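Local coordinates for protein EscN (Escherichia coli O127:H6, PDB 2OBL) that belongs to the P-loop NTPases of the ATP synthase alpha/beta family and is probably a component of a type III secretion system, at residues A[9-21]-A[126-140]. The protein carries 1 engineered substitution. Numbering follows the deposited sequence.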
loop_
_atom_site.group_PDB
_atom_site.type_symbol
_atom_site.label_atom_id
_atom_site.label_comp_id
_atom_site.label_asym_id
_atom_site.label_seq_id
_atom_site.Cartn_x
_atom_site.Cartn_y
_atom_site.Cartn_z
ATOM N N ASP A 9 3.918 23.281 -6.808
ATOM C CA ASP A 9 3.195 22.465 -7.777
ATOM C C ASP A 9 4.134 21.844 -8.818
ATOM O O ASP A 9 3.838 20.778 -9.360
ATOM C CB ASP A 9 2.112 23.278 -8.486
ATOM C CG ASP A 9 0.951 23.638 -7.582
ATOM O OD1 ASP A 9 0.845 23.115 -6.450
ATOM O OD2 ASP A 9 0.124 24.458 -8.024
ATOM N N ALA A 10 5.265 22.499 -9.086
ATOM C CA ALA A 10 6.183 22.064 -10.146
ATOM C C ALA A 10 6.842 20.718 -9.851
ATOM O O ALA A 10 7.555 20.158 -10.700
ATOM C CB ALA A 10 7.251 23.144 -10.435
ATOM N N LEU A 11 6.583 20.195 -8.654
ATOM C CA LEU A 11 7.096 18.896 -8.261
ATOM C C LEU A 11 6.408 17.778 -9.041
ATOM O O LEU A 11 6.965 16.697 -9.196
ATOM C CB LEU A 11 6.919 18.665 -6.752
ATOM C CG LEU A 11 7.806 19.435 -5.773
ATOM C CD1 LEU A 11 7.373 19.185 -4.344
ATOM C CD2 LEU A 11 9.272 19.049 -5.954
ATOM N N LEU A 12 5.195 18.028 -9.525
ATOM C CA LEU A 12 4.439 16.988 -10.226
ATOM C C LEU A 12 5.121 16.549 -11.526
ATOM O O LEU A 12 5.580 17.390 -12.323
ATOM C CB LEU A 12 3.016 17.447 -10.529
ATOM C CG LEU A 12 2.019 17.556 -9.380
ATOM C CD1 LEU A 12 0.648 17.904 -9.941
ATOM C CD2 LEU A 12 1.964 16.255 -8.587
ATOM N N GLY A 13 5.183 15.237 -11.724
ATOM C CA GLY A 13 5.792 14.638 -12.903
ATOM C C GLY A 13 7.298 14.503 -12.790
ATOM O O GLY A 13 7.958 14.085 -13.738
ATOM N N ARG A 14 7.850 14.826 -11.628
ATOM C CA ARG A 14 9.306 14.884 -11.481
ATOM C C ARG A 14 9.924 13.797 -10.611
ATOM O O ARG A 14 9.313 13.326 -9.654
ATOM C CB ARG A 14 9.741 16.250 -10.960
ATOM C CG ARG A 14 9.410 17.380 -11.914
ATOM C CD ARG A 14 10.345 18.550 -11.720
ATOM N NE ARG A 14 10.504 19.297 -12.965
ATOM C CZ ARG A 14 11.588 19.248 -13.733
ATOM N NH1 ARG A 14 12.641 18.501 -13.383
ATOM N NH2 ARG A 14 11.624 19.953 -14.847
ATOM N N LEU A 15 11.157 13.433 -10.945
ATOM C CA LEU A 15 11.969 12.559 -10.100
ATOM C C LEU A 15 12.784 13.431 -9.168
ATOM O O LEU A 15 13.511 14.324 -9.608
ATOM C CB LEU A 15 12.928 11.724 -10.948
ATOM C CG LEU A 15 12.316 10.598 -11.762
ATOM C CD1 LEU A 15 13.282 10.199 -12.873
ATOM C CD2 LEU A 15 12.040 9.444 -10.848
ATOM N N ILE A 16 12.678 13.132 -7.884
ATOM C CA ILE A 16 13.179 13.967 -6.820
ATOM C C ILE A 16 14.020 13.069 -5.927
ATOM O O ILE A 16 13.626 11.925 -5.686
ATOM C CB ILE A 16 11.945 14.439 -5.997
ATOM C CG1 ILE A 16 11.041 15.330 -6.856
ATOM C CG2 ILE A 16 12.344 15.083 -4.726
ATOM C CD1 ILE A 16 11.711 16.532 -7.352
ATOM N N ASP A 17 15.151 13.564 -5.419
ATOM C CA ASP A 17 15.990 12.752 -4.517
ATOM C C ASP A 17 15.480 12.737 -3.083
ATOM O O ASP A 17 14.406 13.263 -2.801
ATOM C CB ASP A 17 17.488 13.112 -4.586
ATOM C CG ASP A 17 17.837 14.442 -3.919
ATOM O OD1 ASP A 17 17.005 15.025 -3.203
ATOM O OD2 ASP A 17 18.987 14.912 -4.119
ATOM N N GLY A 18 16.249 12.117 -2.189
ATOM C CA GLY A 18 15.812 11.902 -0.797
ATOM C C GLY A 18 15.590 13.171 0.011
ATOM O O GLY A 18 14.858 13.167 1.003
ATOM N N ILE A 19 16.257 14.254 -0.375
ATOM C CA ILE A 19 16.036 15.527 0.301
ATOM C C ILE A 19 15.320 16.534 -0.596
ATOM O O ILE A 19 15.394 17.750 -0.371
ATOM C CB ILE A 19 17.343 16.124 0.880
ATOM C CG1 ILE A 19 18.410 16.271 -0.208
ATOM C CG2 ILE A 19 17.859 15.254 2.016
ATOM C CD1 ILE A 19 19.643 17.049 0.258
ATOM N N GLY A 20 14.625 16.020 -1.610
ATOM C CA GLY A 20 13.692 16.819 -2.399
ATOM C C GLY A 20 14.219 17.524 -3.643
ATOM O O GLY A 20 13.477 18.235 -4.324
ATOM N N ARG A 21 15.488 17.302 -3.971
ATOM C CA ARG A 21 16.103 17.977 -5.115
ATOM C C ARG A 21 15.793 17.235 -6.414
ATOM O O ARG A 21 16.008 16.032 -6.509
ATOM C CB ARG A 21 17.622 18.102 -4.910
ATOM C CG ARG A 21 18.014 18.881 -3.650
ATOM C CD ARG A 21 19.339 18.411 -3.041
ATOM N NE ARG A 21 20.508 18.934 -3.744
ATOM C CZ ARG A 21 21.396 18.182 -4.389
ATOM N NH1 ARG A 21 21.271 16.860 -4.410
ATOM N NH2 ARG A 21 22.418 18.756 -5.005
ATOM N N LYS A 126 0.506 13.020 -12.484
ATOM C CA LYS A 126 0.003 13.362 -11.146
ATOM C C LYS A 126 0.851 12.784 -10.016
ATOM O O LYS A 126 0.428 12.792 -8.853
ATOM C CB LYS A 126 -1.453 12.939 -10.977
ATOM C CG LYS A 126 -1.693 11.452 -11.009
ATOM C CD LYS A 126 -3.170 11.174 -10.769
ATOM C CE LYS A 126 -3.470 9.686 -10.733
ATOM N NZ LYS A 126 -4.937 9.497 -10.548
ATOM N N CYS A 127 2.046 12.314 -10.362
ATOM C CA CYS A 127 2.968 11.718 -9.398
ATOM C C CYS A 127 4.127 12.634 -9.034
ATOM O O CYS A 127 4.666 13.358 -9.876
ATOM C CB CYS A 127 3.570 10.420 -9.961
ATOM S SG CYS A 127 2.464 8.995 -10.054
ATOM N N VAL A 128 4.518 12.582 -7.770
ATOM C CA VAL A 128 5.842 13.041 -7.368
ATOM C C VAL A 128 6.644 11.802 -6.989
ATOM O O VAL A 128 6.202 10.987 -6.175
ATOM C CB VAL A 128 5.783 14.018 -6.172
ATOM C CG1 VAL A 128 7.182 14.555 -5.878
ATOM C CG2 VAL A 128 4.830 15.168 -6.468
ATOM N N LEU A 129 7.810 11.637 -7.605
ATOM C CA LEU A 129 8.584 10.409 -7.458
ATOM C C LEU A 129 9.831 10.665 -6.623
ATOM O O LEU A 129 10.827 11.176 -7.139
ATOM C CB LEU A 129 8.986 9.894 -8.843
ATOM C CG LEU A 129 7.826 9.712 -9.825
ATOM C CD1 LEU A 129 8.349 9.501 -11.243
ATOM C CD2 LEU A 129 6.976 8.542 -9.403
ATOM N N VAL A 130 9.764 10.345 -5.329
ATOM C CA VAL A 130 10.915 10.480 -4.450
ATOM C C VAL A 130 11.701 9.172 -4.519
ATOM O O VAL A 130 11.226 8.118 -4.099
ATOM C CB VAL A 130 10.500 10.768 -3.000
ATOM C CG1 VAL A 130 11.753 10.873 -2.105
ATOM C CG2 VAL A 130 9.647 12.041 -2.930
ATOM N N VAL A 131 12.892 9.234 -5.102
ATOM C CA VAL A 131 13.651 8.013 -5.344
ATOM C C VAL A 131 15.022 8.078 -4.707
ATOM O O VAL A 131 15.801 9.010 -4.962
ATOM C CB VAL A 131 13.816 7.759 -6.855
ATOM C CG1 VAL A 131 14.689 6.515 -7.108
ATOM C CG2 VAL A 131 12.451 7.662 -7.532
ATOM N N THR A 132 15.325 7.083 -3.872
ATOM C CA THR A 132 16.657 6.956 -3.285
ATOM C C THR A 132 17.104 5.508 -3.344
ATOM O O THR A 132 16.631 4.673 -2.562
ATOM C CB THR A 132 16.710 7.462 -1.821
ATOM O OG1 THR A 132 15.716 6.792 -1.030
ATOM C CG2 THR A 132 16.459 8.957 -1.777
ATOM N N THR A 133 18.005 5.215 -4.271
ATOM C CA THR A 133 18.451 3.850 -4.478
ATOM C C THR A 133 19.445 3.380 -3.423
ATOM O O THR A 133 19.905 4.168 -2.581
ATOM C CB THR A 133 19.056 3.682 -5.871
ATOM O OG1 THR A 133 20.099 4.642 -6.024
ATOM C CG2 THR A 133 17.990 3.940 -6.923
ATOM N N SER A 134 19.770 2.090 -3.475
ATOM C CA SER A 134 20.588 1.454 -2.450
ATOM C C SER A 134 21.972 2.087 -2.313
ATOM O O SER A 134 22.571 2.045 -1.239
ATOM C CB SER A 134 20.725 -0.050 -2.728
ATOM O OG SER A 134 21.281 -0.271 -4.008
ATOM N N ASP A 135 22.471 2.680 -3.392
ATOM C CA ASP A 135 23.827 3.242 -3.390
ATOM C C ASP A 135 23.912 4.563 -2.640
ATOM O O ASP A 135 25.007 5.005 -2.264
ATOM C CB ASP A 135 24.331 3.442 -4.821
ATOM C CG ASP A 135 23.310 4.143 -5.703
ATOM O OD1 ASP A 135 22.229 3.561 -5.932
ATOM O OD2 ASP A 135 23.581 5.268 -6.181
ATOM N N ARG A 136 22.769 5.205 -2.433
ATOM C CA ARG A 136 22.758 6.497 -1.772
ATOM C C ARG A 136 23.074 6.331 -0.286
ATOM O O ARG A 136 22.851 5.257 0.285
ATOM C CB ARG A 136 21.401 7.182 -1.966
ATOM C CG ARG A 136 21.030 7.456 -3.420
ATOM C CD ARG A 136 22.162 8.173 -4.170
ATOM N NE ARG A 136 22.601 9.389 -3.484
ATOM C CZ ARG A 136 23.854 9.848 -3.501
ATOM N NH1 ARG A 136 24.802 9.186 -4.153
ATOM N NH2 ARG A 136 24.164 10.964 -2.851
ATOM N N PRO A 137 23.592 7.389 0.352
ATOM C CA PRO A 137 23.895 7.305 1.782
ATOM C C PRO A 137 22.658 7.013 2.627
ATOM O O PRO A 137 21.540 7.372 2.241
ATOM C CB PRO A 137 24.429 8.703 2.107
ATOM C CG PRO A 137 24.959 9.211 0.793
ATOM C CD PRO A 137 23.965 8.706 -0.208
ATOM N N ALA A 138 22.870 6.389 3.784
ATOM C CA ALA A 138 21.769 6.034 4.662
ATOM C C ALA A 138 20.944 7.269 5.025
ATOM O O ALA A 138 19.725 7.212 5.036
ATOM C CB ALA A 138 22.276 5.316 5.908
ATOM N N LEU A 139 21.606 8.393 5.300
ATOM C CA LEU A 139 20.889 9.623 5.657
ATOM C C LEU A 139 19.879 10.038 4.591
ATOM O O LEU A 139 18.759 10.450 4.907
ATOM C CB LEU A 139 21.869 10.776 5.925
ATOM C CG LEU A 139 21.260 12.033 6.566
ATOM C CD1 LEU A 139 20.694 11.723 7.935
ATOM C CD2 LEU A 139 22.289 13.148 6.670
ATOM N N GLU A 140 20.274 9.932 3.327
ATOM C CA GLU A 140 19.377 10.256 2.244
ATOM C C GLU A 140 18.206 9.273 2.147
ATOM O O GLU A 140 17.077 9.680 1.941
ATOM C CB GLU A 140 20.134 10.319 0.920
ATOM C CG GLU A 140 19.476 11.237 -0.072
ATOM C CD GLU A 140 20.066 11.115 -1.445
ATOM O OE1 GLU A 140 21.234 10.714 -1.560
ATOM O OE2 GLU A 140 19.351 11.422 -2.408
HETATM O O HOH W 1 21.194 12.861 -3.774
#
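Leu-15 and Ile-16 lie parallel to Leu-129 and Val-130, adding a short edge strand to the mixed sheet of a P-loop NTPase fold; on its other side, strand 127-132 pairs with strand 99-105. The pairing is a compact example of how a short strand is held jointly by a ladder of backbone bonds and by apolar side chains on both faces. Gly-13 N donates to Cys-127 O at 2.7 Å, where a type II turn from Leu-11 to Arg-14 delivers the chain. Further along, Leu-129 is held through both its N, which donates to Arg-14 O, and its O, which accepts from Ile-16 N, and Val-131 N closes the ladder on Ile-16 O at 2.8 Å, nearly straight (167°).

Apolar side chains pack on both faces, closely around Leu-15. There Leu-15 holds CG anti to its carbonyl carbon (chi1 -73°), and its CD2 branch reaches Leu-129 CB at 3.7 Å and Val-131 CG2 at 3.8 Å; Leu-116 of helix 109-116 covers this face. On the other, Val-128 fits its two methyls between different neighbours: CG1 faces Ile-16 CG1 more loosely, at 4.1 Å, while CG2 meets Leu-12 CD2 at 3.7 Å, these two side chains crossing at about a right angle.

The far end is looser, polar and watered. Glu-140, at the start of helix 138-156, extends its carboxylate toward the type I turn from Asp-17 to Gly-20. Its OE1 forms a salt bridge with Arg-136 NE, whereas Asp-17 OD2 pairs with Arg-21 NH1; these arginines probably ease the proximity of the two acids, whose carboxylate planes stand 72° apart. One water donates to both Asp-17 OD2 and Glu-140 OE2, and the latter oxygen uses its anti lone pair to accept Gly-18 N at 3.2 Å.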